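Local coordinates for protein MupZ (Pseudomonas fluorescens, PDB 6FXD) that probably acts as an epoxide hydrolase, working with a Rieske oxygenase in a cascade that builds an oxygen heterocycle during mupirocin biosynthesis, at residues A[37-48]-A[60-68]. Residues are numbered along the deposited sequence; the frame is centred on the assembly and turned at random. Where two conformers were deposited one is given.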
# COMPACT_ATOMS: atom_id res chain seq x y z
N LEU A 37 -32.28 3.88 28.19
CA LEU A 37 -31.02 3.15 28.08
C LEU A 37 -31.23 1.64 28.15
O LEU A 37 -30.64 0.89 27.37
CB LEU A 37 -30.03 3.62 29.16
CG LEU A 37 -28.63 2.97 29.14
CD1 LEU A 37 -27.93 3.27 27.82
CD2 LEU A 37 -27.76 3.38 30.32
N GLU A 38 -32.08 1.17 29.07
CA GLU A 38 -32.26 -0.28 29.20
C GLU A 38 -33.02 -0.86 28.00
O GLU A 38 -32.73 -1.98 27.55
CB GLU A 38 -32.96 -0.64 30.52
CG GLU A 38 -32.12 -0.32 31.75
CD GLU A 38 -30.69 -0.84 31.65
OE1 GLU A 38 -30.50 -2.00 31.23
OE2 GLU A 38 -29.76 -0.07 31.98
N ALA A 39 -33.99 -0.11 27.48
CA ALA A 39 -34.67 -0.53 26.26
C ALA A 39 -33.70 -0.57 25.08
O ALA A 39 -33.76 -1.48 24.25
CB ALA A 39 -35.86 0.39 25.97
N PHE A 40 -32.84 0.45 24.96
CA PHE A 40 -31.83 0.43 23.91
C PHE A 40 -30.96 -0.82 24.00
O PHE A 40 -30.74 -1.51 22.99
CB PHE A 40 -30.98 1.70 24.01
CG PHE A 40 -29.96 1.86 22.89
CD1 PHE A 40 -28.74 1.20 22.93
CD2 PHE A 40 -30.25 2.66 21.79
CE1 PHE A 40 -27.82 1.34 21.90
CE2 PHE A 40 -29.32 2.82 20.75
CZ PHE A 40 -28.12 2.16 20.79
N LYS A 41 -30.48 -1.14 25.20
CA LYS A 41 -29.65 -2.33 25.37
C LYS A 41 -30.40 -3.61 25.01
O LYS A 41 -29.82 -4.55 24.44
CB LYS A 41 -29.08 -2.37 26.78
CG LYS A 41 -28.08 -1.23 27.02
CD LYS A 41 -27.39 -1.35 28.38
CE LYS A 41 -26.34 -0.22 28.57
NZ LYS A 41 -25.45 -0.49 29.72
N ALA A 42 -31.69 -3.69 25.34
CA ALA A 42 -32.48 -4.86 24.95
C ALA A 42 -32.56 -4.98 23.44
O ALA A 42 -32.44 -6.09 22.88
CB ALA A 42 -33.87 -4.74 25.57
N TYR A 43 -32.82 -3.87 22.74
CA TYR A 43 -32.91 -3.92 21.29
C TYR A 43 -31.58 -4.29 20.64
O TYR A 43 -31.56 -4.73 19.50
CB TYR A 43 -33.40 -2.60 20.73
CG TYR A 43 -34.87 -2.57 20.53
CD1 TYR A 43 -35.44 -3.22 19.46
CD2 TYR A 43 -35.69 -1.92 21.44
CE1 TYR A 43 -36.81 -3.21 19.28
CE2 TYR A 43 -37.06 -1.90 21.27
CZ TYR A 43 -37.61 -2.55 20.18
OH TYR A 43 -38.98 -2.52 20.00
N CYS A 44 -30.46 -4.04 21.32
CA CYS A 44 -29.18 -4.41 20.75
C CYS A 44 -29.13 -5.90 20.41
O CYS A 44 -28.52 -6.29 19.41
CB CYS A 44 -28.05 -4.07 21.70
SG CYS A 44 -27.63 -2.28 21.73
N ALA A 45 -29.81 -6.75 21.22
CA ALA A 45 -29.85 -8.18 20.92
C ALA A 45 -30.59 -8.44 19.63
O ALA A 45 -30.22 -9.32 18.85
CB ALA A 45 -30.53 -8.93 22.07
N VAL A 46 -31.65 -7.66 19.37
CA VAL A 46 -32.40 -7.79 18.13
C VAL A 46 -31.55 -7.38 16.93
O VAL A 46 -31.54 -8.07 15.90
CB VAL A 46 -33.70 -6.97 18.23
CG1 VAL A 46 -34.50 -7.01 16.93
CG2 VAL A 46 -34.55 -7.44 19.42
N PHE A 47 -30.80 -6.27 17.05
CA PHE A 47 -29.98 -5.85 15.93
C PHE A 47 -28.83 -6.81 15.68
O PHE A 47 -28.48 -7.06 14.53
CB PHE A 47 -29.43 -4.45 16.19
CG PHE A 47 -30.39 -3.36 15.87
CD1 PHE A 47 -31.45 -3.10 16.72
CD2 PHE A 47 -30.25 -2.63 14.71
CE1 PHE A 47 -32.36 -2.10 16.41
CE2 PHE A 47 -31.14 -1.62 14.41
CZ PHE A 47 -32.20 -1.36 15.27
N ILE A 48 -28.25 -7.37 16.75
CA ILE A 48 -27.18 -8.34 16.58
C ILE A 48 -27.69 -9.60 15.88
O ILE A 48 -27.05 -10.16 14.99
CB ILE A 48 -26.53 -8.68 17.93
CG1 ILE A 48 -25.70 -7.49 18.42
CG2 ILE A 48 -25.67 -9.91 17.80
CD1 ILE A 48 -25.41 -7.52 19.90
N TYR A 60 -19.73 -7.14 14.87
CA TYR A 60 -20.82 -6.21 15.13
C TYR A 60 -21.03 -6.21 16.65
O TYR A 60 -21.55 -7.19 17.20
CB TYR A 60 -22.08 -6.67 14.41
CG TYR A 60 -23.24 -5.70 14.40
CD1 TYR A 60 -23.27 -4.62 13.52
CD2 TYR A 60 -24.32 -5.90 15.25
CE1 TYR A 60 -24.37 -3.76 13.50
CE2 TYR A 60 -25.40 -5.04 15.25
CZ TYR A 60 -25.43 -3.98 14.37
OH TYR A 60 -26.53 -3.16 14.40
N GLY A 61 -20.63 -5.14 17.32
CA GLY A 61 -20.67 -5.11 18.77
C GLY A 61 -21.00 -3.74 19.33
O GLY A 61 -20.53 -2.72 18.81
N PHE A 62 -21.77 -3.73 20.41
CA PHE A 62 -22.22 -2.50 21.07
C PHE A 62 -21.46 -2.28 22.37
O PHE A 62 -21.30 -3.21 23.17
CB PHE A 62 -23.72 -2.56 21.38
CG PHE A 62 -24.60 -2.43 20.18
CD1 PHE A 62 -24.93 -1.18 19.65
CD2 PHE A 62 -25.11 -3.57 19.56
CE1 PHE A 62 -25.77 -1.07 18.54
CE2 PHE A 62 -25.92 -3.46 18.44
CZ PHE A 62 -26.25 -2.23 17.94
N SER A 63 -21.03 -1.04 22.59
CA SER A 63 -20.30 -0.64 23.79
C SER A 63 -20.90 0.65 24.34
O SER A 63 -21.58 1.39 23.62
CB SER A 63 -18.82 -0.36 23.50
OG SER A 63 -18.21 -1.46 22.88
N PHE A 64 -20.62 0.94 25.61
CA PHE A 64 -21.26 2.05 26.29
C PHE A 64 -20.29 2.80 27.19
O PHE A 64 -19.48 2.20 27.91
CB PHE A 64 -22.49 1.57 27.11
CG PHE A 64 -23.55 0.95 26.24
CD1 PHE A 64 -23.49 -0.41 25.93
CD2 PHE A 64 -24.56 1.72 25.70
CE1 PHE A 64 -24.42 -0.98 25.09
CE2 PHE A 64 -25.52 1.14 24.87
CZ PHE A 64 -25.43 -0.20 24.57
N ASN A 65 -20.36 4.13 27.11
CA ASN A 65 -19.71 5.05 28.03
C ASN A 65 -20.88 5.75 28.73
O ASN A 65 -21.31 6.83 28.31
CB ASN A 65 -18.86 6.03 27.23
CG ASN A 65 -18.08 6.99 28.12
OD1 ASN A 65 -18.08 6.86 29.34
ND2 ASN A 65 -17.38 7.93 27.50
N GLY A 66 -21.40 5.12 29.78
CA GLY A 66 -22.62 5.59 30.41
C GLY A 66 -23.78 5.58 29.42
O GLY A 66 -24.16 4.53 28.88
N THR A 67 -24.40 6.74 29.18
CA THR A 67 -25.49 6.83 28.22
C THR A 67 -25.01 7.09 26.79
O THR A 67 -25.83 7.26 25.88
CB THR A 67 -26.52 7.89 28.63
OG1 THR A 67 -25.88 9.16 28.73
CG2 THR A 67 -27.12 7.57 30.00
N GLN A 68 -23.69 7.14 26.56
CA GLN A 68 -23.16 7.26 25.20
C GLN A 68 -22.98 5.85 24.65
O GLN A 68 -22.13 5.10 25.12
CB GLN A 68 -21.82 7.97 25.24
CG GLN A 68 -21.84 9.36 25.84
CD GLN A 68 -20.44 9.94 25.94
OE1 GLN A 68 -19.74 10.07 24.93
NE2 GLN A 68 -20.02 10.26 27.15
O HOH W 1 -24.24 2.12 30.26
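L37 and F64 open the seam along which helix 37-51 packs on strand 57-65, the first helix and second strand of a ferredoxin-like βαββαβ fold with strand order 2-3-1-4; the short segments run antiparallel, at 170°. Here a helix covers a strand with no hydrogen bond directly between them, so side chains set the fit. L37 lays CD1 against the F64 ring and CD2 4.0 Å from G66 O, in the type II' turn that ends the strand. One turn on, F40 meets F64 rim to rim, the two planes nearly perpendicular at 89°. K41 takes the face: its chain, extended beyond CG, passes over the F64 ring with CE 3.7 Å from the ring centroid, and NZ adds a cation-pi contact. That ammonium also pairs with E131 of the second subunit, whose strand continues the sheet beyond strand 57-65, and a water 2.9 Å from NZ donates to G66 O at 2.8 Å. C44 repeats the theme with sulfur: SG, anti to the carbonyl carbon, is carried over the F62 ring, 3.5 Å from its centroid and 14° off the normal, and CB adds a CH-pi contact on the same face. Were F62 replaced by an alanine, SG would probably lose the ring face it sits over, and I48 CD1 its edge contact. The F47 ring packs on I88 and L91 of helix 78-94, while its CB lies 3.6 Å from Y60 OH. I48 then closes the row at two ring edges: CG1 sits 3.8 Å from Y60 CD2, and CD1 lies near the plane of F62, 4.0 Å from F62 CD2.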